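Long-range contacts in putative phophotriesterase (PDB 3RHG), which is probably a zinc-dependent hydrolase acting on ester bonds, a phosphotriesterase-family member of the amidohydrolase superfamily with two metal ions per subunit: residues Tyr4-Val12 against Lys109-Val120; Asp231-Cys241 against Asp272-Arg283. All coordinates share one frame; numbering follows the deposited sequence.

Both contacts are built on one (beta/alpha)8 barrel, the first bringing in a separate antiparallel hairpin, and lie on opposite sides of the chain's centre, 32 Å apart between centres and about 18 Å at their nearest atoms. Interaction 1 comes first along the chain and closes before interaction 2 opens. It sets the N-terminal hairpin of strands 4-7 and 10-13 against helix 105-115 and strand 118-123, the third strand of the barrel. Interaction 2 joins the loop after strand 225-227 and helix 237-245 to helix 270-282. A bound zinc ion is about 13 Å from the side chain of Val-120 in interaction 1, and one is about 10 Å from that of Asp-231 in interaction 2.

Interaction 1 of 2, residues Tyr4-Val12 against Lys109-Val120; sequences YIQTVTGPV and KQVAELTGINVV
Strand 4-7 runs nearly square to strand 118-120, at 81° with the axes 6.0 Å apart, and the one direct hydrogen bond between the segments comes from the turn just after strand 4-7, Val-8 N to Val-119 O at 2.9 Å. The first strand belongs to an N-terminal beta hairpin with a type I turn from Thr-7 to Gly-10; the second is a strand of the (beta/alpha)8 barrel, reached from helix 105-115. The turn packs against both the helix, at Lys-109 and Ala-112, and the strand at 118-120.

Val-8 carries most of the apolar contact. Its chi1 of -64° puts CG1 anti to the carbonyl carbon and leaves CG2 between the backbone N and the carbonyl carbon, 3.7 Å from Ala-112 CB on the helix and also reaching Val-119 CB. Ile-159, Ile-105 and Leu-108 also touch this valine. Beside it, Thr-9 turns its methyl to the same Ala-112 CB. Farther along the hairpin, Ile-5 CD1 meets Val-120 CG2 at 3.8 Å, the two side chains crossing at about a right angle. Val-12 lays CG2 against the amide of Asn-118, 3.5 Å from OD1, while Asn-118 ND2 is hydrogen-bonded to Thr-91 on the adjacent barrel strand.

The turn is braced by Thr-7, whose hydroxyl forms an ST turn by accepting from Thr-9 N and donates in the carbonyl plane to a lone pair of Gly-10 O. A water bridges to the barrel: it donates to Thr-7 OG1 at 2.9 Å, accepts from Val-119 N at 3.0 Å, and is hydrogen-bonded to Thr-9 OG1.

Interaction 2 of 2, residues Asp231-Cys241 against Asp272-Arg283; sequences DPSGKDIDYQC and DTVEAVATLIER
Ile-237 and Cys-241, one turn apart on helix 237-241, make the apolar contact with helix 272-282. Ile-237 extends with CG1 anti to its backbone N (chi1 -170°), which carries CD1 across to Thr-279 CG2 at 3.6 Å, the two side chains meeting at about a right angle. Leu-280 divides its branches: CD2 lies 4.0 Å from Cys-241 SG, and CD1 touches OE1 of Gln-240. Where the chains come nearest, Gly-234 has its CA 5.1 Å from the CA of Ala-276; with no side chain at the glycine, the backbones come close enough for Ala-276 CB to lie 3.6 Å from Gly-234 O.

Arg-283, at the far end, folds back through bends at chi2 and chi3. This brings one face of its guanidinium under Cys-241 SG, which is 3.5 Å from NH2, while Ile-237 CD1 approaches obliquely. A water in the guanidinium plane weakly links NH2 to Asp-238 OD1.

Both helices lie in the (beta/alpha)8 barrel, helix 237-245 before strand 249-252 in sequence and helix 270-282 after it. Their short segments cross at -55°, with axes 11.5 Å apart; the loop before helix 237-245 adds the contacts of Asp-231, Gly-234 and Lys-235.

No direct hydrogen bond spans the segments; water takes that role. Thr-273 OG1 holds two waters, one donating to Asp-231 OD1 and the other to Asp-231 O. OD1 also accepts from Met-254 N, and OD2 has a weak bond from Asp-253 N; the side chain of this aspartate is about 7 Å from the bound benzoic acid.

The charged pair is looser: Lys-235 NZ stands 3.8 Å from Asp-272 OD1, a long salt bridge, with a water accepting from NZ and donating to OD1.

Interaction 1 of 2, residues Tyr4-Val12 against Lys109-Val120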
loop_
_atom_site.group_PDB
_atom_site.type_symbol
_atom_site.label_atom_id
_atom_site.label_comp_id
_atom_site.label_asym_id
_atom_site.label_seq_id
_atom_site.Cartn_x
_atom_site.Cartn_y
_atom_site.Cartn_z
ATOM N N TYR A 4 -6.248 -25.420 -26.286
ATOM C CA TYR A 4 -5.224 -24.499 -26.734
ATOM C C TYR A 4 -5.740 -23.101 -26.575
ATOM O O TYR A 4 -6.948 -22.899 -26.339
ATOM C CB TYR A 4 -4.862 -24.754 -28.215
ATOM C CG TYR A 4 -5.952 -24.332 -29.147
ATOM C CD1 TYR A 4 -5.922 -23.073 -29.760
ATOM C CD2 TYR A 4 -7.037 -25.159 -29.395
ATOM C CE1 TYR A 4 -6.939 -22.673 -30.609
ATOM C CE2 TYR A 4 -8.060 -24.763 -30.244
ATOM C CZ TYR A 4 -8.004 -23.529 -30.848
ATOM O OH TYR A 4 -9.024 -23.132 -31.689
ATOM N N ILE A 5 -4.831 -22.138 -26.679
ATOM C CA ILE A 5 -5.189 -20.721 -26.688
ATOM C C ILE A 5 -4.759 -20.117 -28.025
ATOM O O ILE A 5 -3.663 -20.403 -28.502
ATOM C CB ILE A 5 -4.446 -19.925 -25.564
ATOM C CG1 ILE A 5 -2.965 -20.324 -25.488
ATOM C CG2 ILE A 5 -5.128 -20.099 -24.214
ATOM C CD1 ILE A 5 -2.096 -19.308 -24.728
ATOM N N GLN A 6 -5.585 -19.248 -28.600
ATOM C CA GLN A 6 -5.193 -18.535 -29.795
ATOM C C GLN A 6 -4.473 -17.265 -29.342
ATOM O O GLN A 6 -5.084 -16.387 -28.719
ATOM C CB GLN A 6 -6.424 -18.171 -30.628
ATOM C CG GLN A 6 -6.068 -17.435 -31.905
ATOM C CD GLN A 6 -5.300 -18.308 -32.903
ATOM O OE1 GLN A 6 -5.380 -19.536 -32.849
ATOM N NE2 GLN A 6 -4.579 -17.671 -33.838
ATOM N N THR A 7 -3.176 -17.193 -29.607
ATOM C CA THR A 7 -2.385 -16.014 -29.284
ATOM C C THR A 7 -2.284 -15.127 -30.518
ATOM O O THR A 7 -2.710 -15.529 -31.615
ATOM C CB THR A 7 -0.940 -16.369 -28.813
ATOM O OG1 THR A 7 -0.100 -16.595 -29.951
ATOM C CG2 THR A 7 -0.931 -17.560 -27.844
ATOM N N VAL A 8 -1.684 -13.947 -30.352
ATOM C CA VAL A 8 -1.552 -12.999 -31.457
ATOM C C VAL A 8 -0.557 -13.477 -32.532
ATOM O O VAL A 8 -0.438 -12.864 -33.609
ATOM C CB VAL A 8 -1.162 -11.580 -30.953
ATOM C CG1 VAL A 8 -2.267 -10.990 -30.068
ATOM C CG2 VAL A 8 0.180 -11.606 -30.197
ATOM N N THR A 9 0.139 -14.582 -32.256
ATOM C CA THR A 9 1.012 -15.183 -33.264
ATOM C C THR A 9 0.671 -16.644 -33.556
ATOM O O THR A 9 1.459 -17.354 -34.185
ATOM C CB THR A 9 2.490 -15.087 -32.864
ATOM O OG1 THR A 9 2.698 -15.809 -31.646
ATOM C CG2 THR A 9 2.900 -13.615 -32.684
ATOM N N GLY A 10 -0.495 -17.104 -33.105
ATOM C CA GLY A 10 -0.923 -18.462 -33.430
ATOM C C GLY A 10 -1.308 -19.262 -32.201
ATOM O O GLY A 10 -1.188 -18.773 -31.060
ATOM N N PRO A 11 -1.808 -20.481 -32.427
ATOM C CA PRO A 11 -2.266 -21.332 -31.331
ATOM C C PRO A 11 -1.124 -21.912 -30.496
ATOM O O PRO A 11 -0.057 -22.283 -31.027
ATOM C CB PRO A 11 -3.041 -22.442 -32.050
ATOM C CG PRO A 11 -2.358 -22.552 -33.401
ATOM C CD PRO A 11 -2.073 -21.086 -33.753
ATOM N N VAL A 12 -1.350 -21.956 -29.189
ATOM C CA VAL A 12 -0.428 -22.582 -28.252
ATOM C C VAL A 12 -1.191 -23.638 -27.461
ATOM O O VAL A 12 -2.265 -23.385 -26.935
ATOM C CB VAL A 12 0.179 -21.499 -27.326
ATOM C CG1 VAL A 12 0.920 -22.100 -26.132
ATOM C CG2 VAL A 12 1.105 -20.566 -28.155
ATOM N N LYS A 109 1.054 -7.963 -30.973
ATOM C CA LYS A 109 1.845 -8.861 -31.825
ATOM C C LYS A 109 3.338 -8.526 -31.771
ATOM O O LYS A 109 4.195 -9.423 -31.689
ATOM C CB LYS A 109 1.355 -8.799 -33.272
ATOM C CG LYS A 109 2.287 -9.466 -34.276
ATOM C CD LYS A 109 1.638 -9.506 -35.655
ATOM C CE LYS A 109 2.404 -10.408 -36.622
ATOM N NZ LYS A 109 3.444 -9.661 -37.363
ATOM N N GLN A 110 3.661 -7.236 -31.836
ATOM C CA GLN A 110 5.055 -6.803 -31.786
ATOM C C GLN A 110 5.727 -7.282 -30.503
ATOM O O GLN A 110 6.874 -7.753 -30.511
ATOM C CB GLN A 110 5.153 -5.278 -31.899
ATOM C CG GLN A 110 4.894 -4.732 -33.309
ATOM C CD GLN A 110 4.524 -3.254 -33.309
ATOM O OE1 GLN A 110 5.103 -2.455 -32.579
ATOM N NE2 GLN A 110 3.549 -2.892 -34.127
ATOM N N VAL A 111 5.019 -7.145 -29.390
ATOM C CA VAL A 111 5.570 -7.585 -28.107
ATOM C C VAL A 111 5.799 -9.099 -28.068
ATOM O O VAL A 111 6.827 -9.585 -27.574
ATOM C CB VAL A 111 4.653 -7.154 -26.934
ATOM C CG1 VAL A 111 5.021 -7.913 -25.654
ATOM C CG2 VAL A 111 4.749 -5.651 -26.751
ATOM N N ALA A 112 4.826 -9.846 -28.564
ATOM C CA ALA A 112 4.955 -11.290 -28.619
ATOM C C ALA A 112 6.212 -11.678 -29.400
ATOM O O ALA A 112 6.993 -12.543 -28.983
ATOM C CB ALA A 112 3.707 -11.912 -29.247
ATOM N N GLU A 113 6.402 -11.033 -30.544
ATOM C CA GLU A 113 7.524 -11.338 -31.416
ATOM C C GLU A 113 8.868 -10.976 -30.767
ATOM O O GLU A 113 9.844 -11.728 -30.852
ATOM C CB GLU A 113 7.356 -10.596 -32.734
ATOM C CG GLU A 113 6.252 -11.154 -33.598
ATOM C CD GLU A 113 5.987 -10.294 -34.819
ATOM O OE1 GLU A 113 6.356 -9.096 -34.781
ATOM O OE2 GLU A 113 5.413 -10.809 -35.810
ATOM N N LEU A 114 8.918 -9.828 -30.108
ATOM C CA LEU A 114 10.175 -9.357 -29.520
ATOM C C LEU A 114 10.567 -10.118 -28.249
ATOM O O LEU A 114 11.749 -10.305 -27.981
ATOM C CB LEU A 114 10.124 -7.851 -29.245
ATOM C CG LEU A 114 10.056 -7.009 -30.518
ATOM C CD1 LEU A 114 9.623 -5.602 -30.213
ATOM C CD2 LEU A 114 11.400 -7.013 -31.244
ATOM N N THR A 115 9.574 -10.551 -27.473
ATOM C CA THR A 115 9.841 -11.131 -26.159
ATOM C C THR A 115 9.725 -12.636 -26.138
ATOM O O THR A 115 10.287 -13.287 -25.260
ATOM C CB THR A 115 8.865 -10.617 -25.098
ATOM O OG1 THR A 115 7.534 -11.048 -25.419
ATOM C CG2 THR A 115 8.911 -9.109 -25.017
ATOM N N GLY A 116 8.975 -13.187 -27.087
ATOM C CA GLY A 116 8.745 -14.624 -27.121
ATOM C C GLY A 116 7.704 -15.065 -26.114
ATOM O O GLY A 116 7.422 -16.252 -25.979
ATOM N N ILE A 117 7.128 -14.111 -25.395
ATOM C CA ILE A 117 6.006 -14.413 -24.495
ATOM C C ILE A 117 4.749 -14.665 -25.337
ATOM O O ILE A 117 4.555 -14.016 -26.368
ATOM C CB ILE A 117 5.777 -13.245 -23.514
ATOM C CG1 ILE A 117 7.020 -13.035 -22.638
ATOM C CG2 ILE A 117 4.493 -13.448 -22.686
ATOM C CD1 ILE A 117 7.005 -11.750 -21.874
ATOM N N ASN A 118 3.935 -15.644 -24.933
ATOM C CA ASN A 118 2.643 -15.903 -25.571
ATOM C C ASN A 118 1.709 -14.773 -25.162
ATOM O O ASN A 118 1.450 -14.590 -23.974
ATOM C CB ASN A 118 2.037 -17.237 -25.109
ATOM C CG ASN A 118 2.923 -18.444 -25.410
ATOM O OD1 ASN A 118 3.492 -18.574 -26.512
ATOM N ND2 ASN A 118 3.037 -19.345 -24.432
ATOM N N VAL A 119 1.226 -13.986 -26.126
ATOM C CA VAL A 119 0.362 -12.859 -25.790
ATOM C C VAL A 119 -1.019 -13.123 -26.363
ATOM O O VAL A 119 -1.163 -13.371 -27.569
ATOM C CB VAL A 119 0.914 -11.540 -26.361
ATOM C CG1 VAL A 119 -0.080 -10.394 -26.125
ATOM C CG2 VAL A 119 2.251 -11.209 -25.738
ATOM N N VAL A 120 -2.031 -13.090 -25.497
ATOM C CA VAL A 120 -3.389 -13.365 -25.921
ATOM C C VAL A 120 -4.159 -12.033 -25.940
ATOM O O VAL A 120 -4.145 -11.272 -24.944
ATOM C CB VAL A 120 -4.069 -14.375 -24.970
ATOM C CG1 VAL A 120 -5.533 -14.579 -25.331
ATOM C CG2 VAL A 120 -3.284 -15.736 -24.940
HETATM O O HOH W 1 2.028 -14.932 -28.812
#

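Interaction 2 of 2, residues Asp231-Cys241 against Asp272-Arg283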
loop_
_atom_site.group_PDB
_atom_site.type_symbol
_atom_site.label_atom_id
_atom_site.label_comp_id
_atom_site.label_asym_id
_atom_site.label_seq_id
_atom_site.Cartn_x
_atom_site.Cartn_y
_atom_site.Cartn_z
ATOM N N ASP A 231 -11.676 -9.530 -6.043
ATOM C CA ASP A 231 -10.869 -9.205 -4.859
ATOM C C ASP A 231 -11.651 -8.430 -3.784
ATOM O O ASP A 231 -11.563 -8.761 -2.604
ATOM C CB ASP A 231 -9.579 -8.434 -5.219
ATOM C CG ASP A 231 -8.887 -8.977 -6.473
ATOM O OD1 ASP A 231 -7.666 -9.233 -6.389
ATOM O OD2 ASP A 231 -9.553 -9.141 -7.532
ATOM N N PRO A 232 -12.413 -7.385 -4.177
ATOM C CA PRO A 232 -13.036 -6.595 -3.106
ATOM C C PRO A 232 -14.187 -7.299 -2.397
ATOM O O PRO A 232 -14.711 -6.751 -1.418
ATOM C CB PRO A 232 -13.536 -5.328 -3.838
ATOM C CG PRO A 232 -12.704 -5.268 -5.108
ATOM C CD PRO A 232 -12.580 -6.736 -5.494
ATOM N N SER A 233 -14.597 -8.477 -2.883
ATOM C CA SER A 233 -15.588 -9.268 -2.157
ATOM C C SER A 233 -14.951 -10.406 -1.359
ATOM O O SER A 233 -15.645 -11.303 -0.878
ATOM C CB SER A 233 -16.709 -9.774 -3.065
ATOM O OG SER A 233 -16.222 -10.609 -4.112
ATOM N N GLY A 234 -13.636 -10.333 -1.177
ATOM C CA GLY A 234 -12.905 -11.458 -0.556
ATOM C C GLY A 234 -13.311 -11.712 0.903
ATOM O O GLY A 234 -13.168 -12.849 1.394
ATOM N N LYS A 235 -13.826 -10.694 1.608
ATOM C CA LYS A 235 -14.283 -10.872 2.997
ATOM C C LYS A 235 -15.665 -11.525 3.028
ATOM O O LYS A 235 -16.097 -12.082 4.052
ATOM C CB LYS A 235 -14.335 -9.527 3.735
ATOM C CG LYS A 235 -12.979 -8.889 3.968
ATOM C CD LYS A 235 -13.119 -7.444 4.426
ATOM C CE LYS A 235 -11.766 -6.787 4.618
ATOM N NZ LYS A 235 -10.953 -7.477 5.661
ATOM N N ASP A 236 -16.358 -11.456 1.892
ATOM C CA ASP A 236 -17.741 -11.930 1.781
ATOM C C ASP A 236 -17.706 -13.383 1.330
ATOM O O ASP A 236 -18.041 -13.744 0.188
ATOM C CB ASP A 236 -18.519 -11.021 0.817
ATOM C CG ASP A 236 -20.023 -11.221 0.880
ATOM O OD1 ASP A 236 -20.516 -12.209 1.477
ATOM O OD2 ASP A 236 -20.727 -10.340 0.331
ATOM N N ILE A 237 -17.305 -14.228 2.262
ATOM C CA ILE A 237 -17.130 -15.632 1.942
ATOM C C ILE A 237 -18.435 -16.288 1.468
ATOM O O ILE A 237 -18.418 -17.118 0.554
ATOM C CB ILE A 237 -16.458 -16.404 3.113
ATOM C CG1 ILE A 237 -16.048 -17.814 2.659
ATOM C CG2 ILE A 237 -17.364 -16.387 4.332
ATOM C CD1 ILE A 237 -15.169 -18.537 3.648
ATOM N N ASP A 238 -19.578 -15.892 2.042
ATOM C CA ASP A 238 -20.837 -16.513 1.638
ATOM C C ASP A 238 -21.118 -16.229 0.160
ATOM O O ASP A 238 -21.504 -17.126 -0.604
ATOM C CB ASP A 238 -22.028 -16.033 2.492
ATOM C CG ASP A 238 -21.983 -16.549 3.932
ATOM O OD1 ASP A 238 -21.158 -17.435 4.234
ATOM O OD2 ASP A 238 -22.801 -16.081 4.771
ATOM N N TYR A 239 -20.955 -14.967 -0.241
ATOM C CA TYR A 239 -21.150 -14.588 -1.640
ATOM C C TYR A 239 -20.177 -15.337 -2.559
ATOM O O TYR A 239 -20.567 -15.885 -3.598
ATOM C CB TYR A 239 -20.878 -13.103 -1.789
ATOM C CG TYR A 239 -20.787 -12.589 -3.214
ATOM C CD1 TYR A 239 -21.933 -12.454 -4.005
ATOM C CD2 TYR A 239 -19.571 -12.177 -3.750
ATOM C CE1 TYR A 239 -21.862 -11.938 -5.300
ATOM C CE2 TYR A 239 -19.487 -11.666 -5.051
ATOM C CZ TYR A 239 -20.645 -11.530 -5.811
ATOM O OH TYR A 239 -20.589 -10.987 -7.087
ATOM N N GLN A 240 -18.902 -15.337 -2.202
ATOM C CA GLN A 240 -17.914 -15.950 -3.083
ATOM C C GLN A 240 -18.146 -17.456 -3.232
ATOM O O GLN A 240 -18.105 -17.973 -4.345
ATOM C CB GLN A 240 -16.488 -15.634 -2.642
ATOM C CG GLN A 240 -16.154 -14.139 -2.740
ATOM C CD GLN A 240 -14.663 -13.859 -2.861
ATOM O OE1 GLN A 240 -13.839 -14.583 -2.305
ATOM N NE2 GLN A 240 -14.307 -12.813 -3.606
ATOM N N CYS A 241 -18.425 -18.152 -2.138
ATOM C CA CYS A 241 -18.754 -19.580 -2.248
ATOM C C CYS A 241 -20.044 -19.829 -3.051
ATOM O O CYS A 241 -20.159 -20.835 -3.758
ATOM C CB CYS A 241 -18.831 -20.230 -0.861
ATOM S SG CYS A 241 -17.229 -20.286 -0.056
ATOM N N ASP A 272 -4.966 -8.984 2.782
ATOM C CA ASP A 272 -6.412 -9.284 2.771
ATOM C C ASP A 272 -6.668 -10.405 1.771
ATOM O O ASP A 272 -7.449 -11.325 2.013
ATOM C CB ASP A 272 -7.263 -8.080 2.294
ATOM C CG ASP A 272 -7.390 -6.960 3.318
ATOM O OD1 ASP A 272 -7.299 -7.212 4.546
ATOM O OD2 ASP A 272 -7.630 -5.793 2.856
ATOM N N THR A 273 -6.066 -10.280 0.598
ATOM C CA THR A 273 -6.347 -11.233 -0.491
ATOM C C THR A 273 -5.643 -12.573 -0.244
ATOM O O THR A 273 -6.171 -13.625 -0.594
ATOM C CB THR A 273 -5.992 -10.607 -1.824
ATOM O OG1 THR A 273 -6.891 -9.503 -2.015
ATOM C CG2 THR A 273 -6.182 -11.591 -2.982
ATOM N N VAL A 274 -4.467 -12.535 0.389
ATOM C CA VAL A 274 -3.818 -13.776 0.831
ATOM C C VAL A 274 -4.796 -14.576 1.699
ATOM O O VAL A 274 -4.999 -15.763 1.481
ATOM C CB VAL A 274 -2.519 -13.494 1.617
ATOM C CG1 VAL A 274 -1.976 -14.764 2.274
ATOM C CG2 VAL A 274 -1.460 -12.878 0.684
ATOM N N GLU A 275 -5.435 -13.912 2.659
ATOM C CA GLU A 275 -6.366 -14.587 3.557
ATOM C C GLU A 275 -7.638 -15.074 2.839
ATOM O O GLU A 275 -8.122 -16.179 3.099
ATOM C CB GLU A 275 -6.744 -13.677 4.733
ATOM C CG GLU A 275 -7.574 -14.390 5.802
ATOM C CD GLU A 275 -6.882 -15.638 6.382
ATOM O OE1 GLU A 275 -5.635 -15.644 6.559
ATOM O OE2 GLU A 275 -7.597 -16.624 6.669
ATOM N N ALA A 276 -8.176 -14.262 1.935
ATOM C CA ALA A 276 -9.374 -14.646 1.197
ATOM C C ALA A 276 -9.073 -15.891 0.341
ATOM O O ALA A 276 -9.829 -16.857 0.357
ATOM C CB ALA A 276 -9.850 -13.499 0.301
ATOM N N VAL A 277 -7.977 -15.847 -0.421
ATOM C CA VAL A 277 -7.619 -16.958 -1.305
ATOM C C VAL A 277 -7.267 -18.210 -0.492
ATOM O O VAL A 277 -7.715 -19.317 -0.812
ATOM C CB VAL A 277 -6.474 -16.562 -2.279
ATOM C CG1 VAL A 277 -5.875 -17.790 -2.984
ATOM C CG2 VAL A 277 -6.974 -15.485 -3.270
ATOM N N ALA A 278 -6.500 -18.030 0.577
ATOM C CA ALA A 278 -6.115 -19.176 1.430
ATOM C C ALA A 278 -7.375 -19.825 1.979
ATOM O O ALA A 278 -7.495 -21.051 1.991
ATOM C CB ALA A 278 -5.203 -18.732 2.587
ATOM N N THR A 279 -8.321 -19.004 2.444
ATOM C CA THR A 279 -9.560 -19.556 3.013
ATOM C C THR A 279 -10.399 -20.331 1.977
ATOM O O THR A 279 -10.933 -21.417 2.269
ATOM C CB THR A 279 -10.366 -18.473 3.750
ATOM O OG1 THR A 279 -9.557 -17.957 4.819
ATOM C CG2 THR A 279 -11.667 -19.044 4.338
ATOM N N LEU A 280 -10.520 -19.792 0.771
ATOM C CA LEU A 280 -11.221 -20.501 -0.279
ATOM C C LEU A 280 -10.549 -21.838 -0.589
ATOM O O LEU A 280 -11.229 -22.826 -0.823
ATOM C CB LEU A 280 -11.297 -19.641 -1.548
ATOM C CG LEU A 280 -12.249 -18.432 -1.468
ATOM C CD1 LEU A 280 -12.210 -17.665 -2.801
ATOM C CD2 LEU A 280 -13.686 -18.851 -1.137
ATOM N N ILE A 281 -9.216 -21.861 -0.620
ATOM C CA ILE A 281 -8.484 -23.122 -0.875
ATOM C C ILE A 281 -8.800 -24.112 0.231
ATOM O O ILE A 281 -8.999 -25.307 -0.025
ATOM C CB ILE A 281 -6.939 -22.872 -0.984
ATOM C CG1 ILE A 281 -6.665 -22.017 -2.240
ATOM C CG2 ILE A 281 -6.147 -24.196 -0.931
ATOM C CD1 ILE A 281 -5.259 -21.442 -2.333
ATOM N N GLU A 282 -8.845 -23.631 1.471
ATOM C CA GLU A 282 -9.106 -24.533 2.596
ATOM C C GLU A 282 -10.545 -25.049 2.582
ATOM O O GLU A 282 -10.833 -26.134 3.102
ATOM C CB GLU A 282 -8.721 -23.875 3.928
ATOM C CG GLU A 282 -7.204 -23.724 4.039
ATOM C CD GLU A 282 -6.746 -22.863 5.186
ATOM O OE1 GLU A 282 -7.551 -22.060 5.714
ATOM O OE2 GLU A 282 -5.555 -22.985 5.555
ATOM N N ARG A 283 -11.429 -24.289 1.940
ATOM C CA ARG A 283 -12.819 -24.683 1.741
ATOM C C ARG A 283 -12.977 -25.596 0.521
ATOM O O ARG A 283 -14.081 -26.062 0.237
ATOM C CB ARG A 283 -13.739 -23.459 1.584
ATOM C CG ARG A 283 -14.009 -22.666 2.888
ATOM C CD ARG A 283 -15.145 -23.275 3.710
ATOM N NE ARG A 283 -16.458 -22.914 3.170
ATOM C CZ ARG A 283 -17.167 -21.857 3.564
ATOM N NH1 ARG A 283 -16.692 -21.051 4.506
ATOM N NH2 ARG A 283 -18.350 -21.599 3.012
HETATM O O HOH W 2 -6.296 -8.190 -4.296
HETATM O O HOH W 3 -9.555 -10.119 -1.343
HETATM O O HOH W 4 -8.970 -9.759 5.715
HETATM O O HOH W 5 -20.632 -20.246 2.722
#